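Local coordinates for reticulocyte binding protein (Streptococcus agalactiae COH1, PDB 3FAW), which is a cell-wall-anchored, secreted pullulanase that probably hydrolyses the alpha-1,6 branch linkages of pullulan and related alpha-glucans, at residues A334-S337 with S338-Y342; N575-L578 with H579-I582. All coordinates share one frame; numbering follows the deposited sequence.

Contact 1 (A334-S337 with S338-Y342). With CA (calcium ion), chain D.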
ATOM      1  N   ALA A 334     -27.011   3.596  -6.122  1.00 18.22           N
ATOM      2  CA  ALA A 334     -27.558   2.529  -5.288  1.00 17.91           C
ATOM      3  C   ALA A 334     -26.505   2.079  -4.281  1.00 17.67           C
ATOM      4  O   ALA A 334     -25.305   2.082  -4.581  1.00 18.52           O
ATOM      5  CB  ALA A 334     -28.007   1.355  -6.147  1.00 17.28           C
ATOM      6  N   TYR A 335     -26.953   1.706  -3.087  1.00 16.40           N
ATOM      7  CA  TYR A 335     -26.060   1.176  -2.058  1.00 15.94           C
ATOM      8  C   TYR A 335     -25.860  -0.319  -2.281  1.00 16.17           C
ATOM      9  O   TYR A 335     -26.739  -1.125  -1.963  1.00 13.69           O
ATOM     10  CB  TYR A 335     -26.623   1.426  -0.657  1.00 16.11           C
ATOM     11  CG  TYR A 335     -26.561   2.872  -0.215  1.00 14.43           C
ATOM     12  CD1 TYR A 335     -25.621   3.295   0.717  1.00 14.63           C
ATOM     13  CD2 TYR A 335     -27.447   3.816  -0.728  1.00 17.39           C
ATOM     14  CE1 TYR A 335     -25.565   4.623   1.133  1.00 16.41           C
ATOM     15  CE2 TYR A 335     -27.399   5.147  -0.320  1.00 17.04           C
ATOM     16  CZ  TYR A 335     -26.455   5.541   0.608  1.00 14.69           C
ATOM     17  OH  TYR A 335     -26.399   6.852   1.013  1.00 15.51           O
ATOM     18  N   THR A 336     -24.703  -0.674  -2.842  1.00 16.25           N
ATOM     19  CA  THR A 336     -24.334  -2.068  -3.101  1.00 16.55           C
ATOM     20  C   THR A 336     -22.888  -2.310  -2.678  1.00 16.69           C
ATOM     21  O   THR A 336     -22.095  -1.371  -2.594  1.00 18.59           O
ATOM     22  CB  THR A 336     -24.479  -2.430  -4.596  1.00 16.76           C
ATOM     23  OG1 THR A 336     -23.645  -1.570  -5.386  1.00 17.70           O
ATOM     24  CG2 THR A 336     -25.925  -2.292  -5.053  1.00 16.14           C
ATOM     25  N   SER A 337     -22.547  -3.567  -2.418  1.00 16.52           N
ATOM     26  CA  SER A 337     -21.196  -3.926  -1.987  1.00 17.47           C
ATOM     27  C   SER A 337     -20.453  -4.798  -3.006  1.00 17.82           C
ATOM     28  O   SER A 337     -19.389  -5.340  -2.710  1.00 17.05           O
ATOM     29  CB  SER A 337     -21.256  -4.624  -0.628  1.00 17.12           C
ATOM     30  OG  SER A 337     -22.064  -5.784  -0.688  1.00 16.63           O
ATOM     31  N   SER A 338     -21.013  -4.918  -4.207  1.00 18.12           N
ATOM     32  CA  SER A 338     -20.427  -5.735  -5.264  1.00 18.52           C
ATOM     33  C   SER A 338     -20.852  -5.225  -6.635  1.00 17.92           C
ATOM     34  O   SER A 338     -21.872  -4.548  -6.764  1.00 16.99           O
ATOM     35  CB  SER A 338     -20.869  -7.197  -5.116  1.00 19.39           C
ATOM     36  OG  SER A 338     -20.223  -7.820  -4.017  1.00 25.17           O
ATOM     37  N   ASP A 339     -20.054  -5.568  -7.647  1.00 17.68           N
ATOM     38  CA  ASP A 339     -20.382  -5.326  -9.054  1.00 16.70           C
ATOM     39  C   ASP A 339     -20.520  -3.835  -9.359  1.00 15.51           C
ATOM     40  O   ASP A 339     -21.507  -3.395  -9.940  1.00 13.63           O
ATOM     41  CB  ASP A 339     -21.651  -6.104  -9.445  1.00 17.98           C
ATOM     42  CG  ASP A 339     -21.834  -6.235 -10.954  1.00 21.06           C
ATOM     43  OD1 ASP A 339     -20.863  -6.045 -11.716  1.00 26.64           O
ATOM     44  OD2 ASP A 339     -22.967  -6.537 -11.379  1.00 28.17           O
ATOM     45  N   ASN A 340     -19.513  -3.066  -8.954  1.00 15.06           N
ATOM     46  CA  ASN A 340     -19.425  -1.651  -9.292  1.00 14.17           C
ATOM     47  C   ASN A 340     -18.145  -1.361 -10.062  1.00 13.31           C
ATOM     48  O   ASN A 340     -17.124  -2.011  -9.844  1.00 15.66           O
ATOM     49  CB  ASN A 340     -19.481  -0.808  -8.022  1.00 13.67           C
ATOM     50  CG  ASN A 340     -20.845  -0.852  -7.363  1.00 13.93           C
ATOM     51  OD1 ASN A 340     -21.744  -0.108  -7.738  1.00 13.28           O
ATOM     52  ND2 ASN A 340     -21.005  -1.731  -6.379  1.00 14.30           N
ATOM     53  N   ASN A 341     -18.204  -0.378 -10.956  1.00 13.55           N
ATOM     54  CA  ASN A 341     -17.021   0.067 -11.696  1.00 12.87           C
ATOM     55  C   ASN A 341     -15.943   0.593 -10.744  1.00 12.91           C
ATOM     56  O   ASN A 341     -14.755   0.618 -11.083  1.00 12.61           O
ATOM     57  CB  ASN A 341     -17.399   1.152 -12.713  1.00 12.58           C
ATOM     58  CG  ASN A 341     -16.289   1.438 -13.714  1.00 11.76           C
ATOM     59  OD1 ASN A 341     -15.638   0.390 -14.182  1.00 14.71           O
ATOM     60  ND2 ASN A 341     -16.032   2.588 -14.069  1.00  5.47           N
ATOM     61  N   TYR A 342     -16.379   1.023  -9.561  1.00 12.26           N
ATOM     62  CA  TYR A 342     -15.482   1.387  -8.469  1.00 12.01           C
ATOM     63  C   TYR A 342     -14.413   0.329  -8.201  1.00 12.22           C
ATOM     64  O   TYR A 342     -14.681  -0.867  -8.274  1.00 11.07           O
ATOM     65  CB  TYR A 342     -16.289   1.598  -7.185  1.00 11.17           C
ATOM     66  CG  TYR A 342     -15.450   2.109  -6.048  1.00 10.46           C
ATOM     67  CD1 TYR A 342     -15.237   3.467  -5.884  1.00  7.01           C
ATOM     68  CD2 TYR A 342     -14.841   1.233  -5.153  1.00  9.89           C
ATOM     69  CE1 TYR A 342     -14.462   3.944  -4.854  1.00  6.60           C
ATOM     70  CE2 TYR A 342     -14.058   1.703  -4.116  1.00  7.58           C
ATOM     71  CZ  TYR A 342     -13.874   3.061  -3.973  1.00  6.64           C
ATOM     72  OH  TYR A 342     -13.097   3.548  -2.951  1.00  8.30           O
TER
HETATM   73 CA    CA D   3     -15.049  -3.011  -9.079  1.00 13.60          CA
HETATM   74  O   HOH W   1     -13.992  -1.968 -11.048  1.00 11.44           O
HETATM   75  O   HOH W   2     -16.448  -4.473 -10.871  1.00 11.41           O
HETATM   76  O   HOH W   3     -13.423  -4.808  -9.898  1.00  6.90           O
HETATM   77  O   HOH W   4     -13.639  -3.265  -7.136  1.00  8.30           O
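Thr336 and Asn340 are hydrogen-bonded side chain to side chain across a loop that carries a calcium site. ND2 of Asn340 donates to OG1 of Thr336 at 2.8 Å, a nearly straight bond (164°) with the hydroxyl lying in the amide plane. With chi1 at 59°, Thr336 OG1 sits between its own backbone N and carbonyl carbon, which presents it to the amide. That bond uses the side chain of Asn340, while its carbonyl does other work: O of Asn340 binds the calcium at 2.4 Å and O of Tyr342 at 2.3 Å. Four waters and Asp665 complete seven ligands, and one of those waters also gives a weak hydrogen bond to O of Asn341. Around the bend, Ser338 OG makes a weak bond to the carbonyl O of Ser337 and another weak one with Asn645 ND2, whereas Ser337 OG is satisfied by the carbonyl of Asn645. Asp665 serves twice, since its other carboxylate oxygen accepts from the backbone N of Asp339. The loop lies in the long connection between barrel strand 312-315 and helix 367-381, with Tyr335 packed on helix 668-671 and the Tyr342 ring touching the same helix while stacking on His274.

Contact 2 (N575-L578 with H579-I582)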
ATOM      1  N   ASN A 575     -11.376  -2.922   6.284  1.00 13.23           N
ATOM      2  CA  ASN A 575     -12.175  -3.229   7.483  1.00 13.75           C
ATOM      3  C   ASN A 575     -13.214  -2.141   7.812  1.00 13.30           C
ATOM      4  O   ASN A 575     -13.361  -1.180   7.057  1.00 15.32           O
ATOM      5  CB  ASN A 575     -11.250  -3.524   8.673  1.00 13.31           C
ATOM      6  CG  ASN A 575     -10.215  -4.590   8.352  1.00 16.06           C
ATOM      7  OD1 ASN A 575     -10.556  -5.740   8.077  1.00 17.80           O
ATOM      8  ND2 ASN A 575      -8.942  -4.207   8.380  1.00 17.40           N
ATOM      9  N   LEU A 576     -13.954  -2.301   8.911  1.00 13.29           N
ATOM     10  CA  LEU A 576     -14.973  -1.310   9.300  1.00 13.23           C
ATOM     11  C   LEU A 576     -14.344   0.046   9.614  1.00 13.33           C
ATOM     12  O   LEU A 576     -13.226   0.108  10.131  1.00 14.13           O
ATOM     13  CB  LEU A 576     -15.768  -1.784  10.524  1.00 13.11           C
ATOM     14  CG  LEU A 576     -16.648  -3.029  10.359  1.00 12.86           C
ATOM     15  CD1 LEU A 576     -17.129  -3.525  11.718  1.00 12.89           C
ATOM     16  CD2 LEU A 576     -17.827  -2.745   9.434  1.00  7.70           C
ATOM     17  N   THR A 577     -15.063   1.127   9.309  1.00 13.38           N
ATOM     18  CA  THR A 577     -14.630   2.468   9.714  1.00 13.53           C
ATOM     19  C   THR A 577     -14.632   2.556  11.243  1.00 12.84           C
ATOM     20  O   THR A 577     -15.282   1.753  11.917  1.00 10.77           O
ATOM     21  CB  THR A 577     -15.535   3.598   9.161  1.00 13.43           C
ATOM     22  OG1 THR A 577     -16.821   3.555   9.795  1.00 13.10           O
ATOM     23  CG2 THR A 577     -15.698   3.504   7.638  1.00 12.52           C
ATOM     24  N   LEU A 578     -13.908   3.537  11.776  1.00 10.16           N
ATOM     25  CA  LEU A 578     -13.831   3.743  13.220  1.00 10.94           C
ATOM     26  C   LEU A 578     -15.213   3.935  13.855  1.00 11.52           C
ATOM     27  O   LEU A 578     -15.491   3.387  14.920  1.00 11.93           O
ATOM     28  CB  LEU A 578     -12.939   4.952  13.541  1.00 11.44           C
ATOM     29  CG  LEU A 578     -12.679   5.229  15.024  1.00 11.10           C
ATOM     30  CD1 LEU A 578     -12.188   3.972  15.737  1.00 11.20           C
ATOM     31  CD2 LEU A 578     -11.692   6.384  15.173  1.00  9.35           C
ATOM     32  N   HIS A 579     -16.068   4.713  13.199  1.00 11.43           N
ATOM     33  CA  HIS A 579     -17.444   4.923  13.658  1.00 12.09           C
ATOM     34  C   HIS A 579     -18.229   3.607  13.709  1.00 12.95           C
ATOM     35  O   HIS A 579     -18.846   3.271  14.727  1.00 12.75           O
ATOM     36  CB  HIS A 579     -18.154   5.910  12.726  1.00 12.97           C
ATOM     37  CG  HIS A 579     -19.609   6.087  13.024  1.00 11.48           C
ATOM     38  ND1 HIS A 579     -20.582   5.281  12.476  1.00 10.49           N
ATOM     39  CD2 HIS A 579     -20.257   6.979  13.811  1.00 12.61           C
ATOM     40  CE1 HIS A 579     -21.768   5.665  12.918  1.00 10.63           C
ATOM     41  NE2 HIS A 579     -21.598   6.694  13.727  1.00  9.68           N
ATOM     42  N   ASP A 580     -18.190   2.869  12.602  1.00 11.91           N
ATOM     43  CA  ASP A 580     -18.984   1.653  12.445  1.00 11.55           C
ATOM     44  C   ASP A 580     -18.535   0.519  13.369  1.00 10.90           C
ATOM     45  O   ASP A 580     -19.367  -0.239  13.870  1.00 12.51           O
ATOM     46  CB  ASP A 580     -18.962   1.180  10.986  1.00 10.92           C
ATOM     47  CG  ASP A 580     -19.676   2.141  10.035  1.00  8.76           C
ATOM     48  OD1 ASP A 580     -20.388   3.062  10.484  1.00  8.32           O
ATOM     49  OD2 ASP A 580     -19.531   1.959   8.814  1.00 10.92           O
ATOM     50  N   VAL A 581     -17.229   0.400  13.591  1.00 11.78           N
ATOM     51  CA  VAL A 581     -16.687  -0.637  14.478  1.00 11.41           C
ATOM     52  C   VAL A 581     -16.984  -0.319  15.950  1.00 10.97           C
ATOM     53  O   VAL A 581     -17.215  -1.221  16.751  1.00 10.47           O
ATOM     54  CB  VAL A 581     -15.167  -0.850  14.256  1.00 10.82           C
ATOM     55  CG1 VAL A 581     -14.350   0.304  14.853  1.00 12.62           C
ATOM     56  CG2 VAL A 581     -14.728  -2.184  14.835  1.00 10.48           C
ATOM     57  N   ILE A 582     -16.991   0.965  16.299  1.00 12.22           N
ATOM     58  CA  ILE A 582     -17.413   1.395  17.634  1.00 11.01           C
ATOM     59  C   ILE A 582     -18.877   1.025  17.888  1.00 11.04           C
ATOM     60  O   ILE A 582     -19.197   0.453  18.926  1.00 10.30           O
ATOM     61  CB  ILE A 582     -17.200   2.913  17.844  1.00 11.92           C
ATOM     62  CG1 ILE A 582     -15.712   3.208  18.057  1.00 10.82           C
ATOM     63  CG2 ILE A 582     -18.008   3.417  19.044  1.00  9.33           C
ATOM     64  CD1 ILE A 582     -15.354   4.684  17.988  1.00 10.08           C
TER
HETATM   65  O   HOH W   5     -17.525   0.508   7.832  1.00  9.71           O
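The backbone runs extended through Leu576 and Thr577, then turns into helix 578-586, where Val581 N donates to Thr577 O at 2.9 Å and Ile582 N to Leu578 O. Thr577 is the N-cap: its OG1 accepts from Asp580 N at 3.2 Å, with an N-H...O angle of 162°. A chi1 of 69° swings that hydroxyl back over the first turn, and the carbonyl of Arg625 gives it a second partner. Asp580, three residues on, turns its carboxylate back beside the cap. Its OD2 takes a hydrogen bond from a water at 2.7 Å, and that water in turn accepts from Thr577 N, so side chain and backbone are bridged in place of a direct capping-box bond. Thr626 OG1 and the backbone N of Lys627 also hold the carboxylate, one at each oxygen, which ties the helix start to the loop after strand 614-618. On the apolar side, Leu576 crosses Val581 at an angle, CB to CB at 3.9 Å, forming the hydrophobic staple that spans the cap, from N' to N4. Leu578 extends its CD1 to CD1 of Ile582, also 3.9 Å, and both side chains reach helix 590-609. The ring of His579 reaches the same helix, meeting the ring of His598 with the planes steeply inclined and touching Ile597. ND1 of His579 donates almost straight (171°) to Asp580 OD1 at 3.0 Å; the oxygen lies in the imidazole plane, but the ring nitrogen comes to its anti side somewhat tilted from the carboxylate plane.

In the fold
Along the chain the two contacts come in series, neither nesting in the other nor crossing it. Contact 1 falls first, shaping a turn within the long connection from the second strand of the parallel eight-stranded barrel to helix 367-381. Through the calcium and its neighbours it joins that connection to residues 665-671, much later in the sequence. Contact 2 follows the seventh barrel strand, 566-568, and starts helix 578-586, linking it to helix 590-609 and to the segment after the eighth strand. The centres of contact 1 and contact 2 lie about 19 Å apart, and the two do not touch. Both lie in connections that follow strands of the TIM barrel, the catalytic fold of the alpha-amylase family.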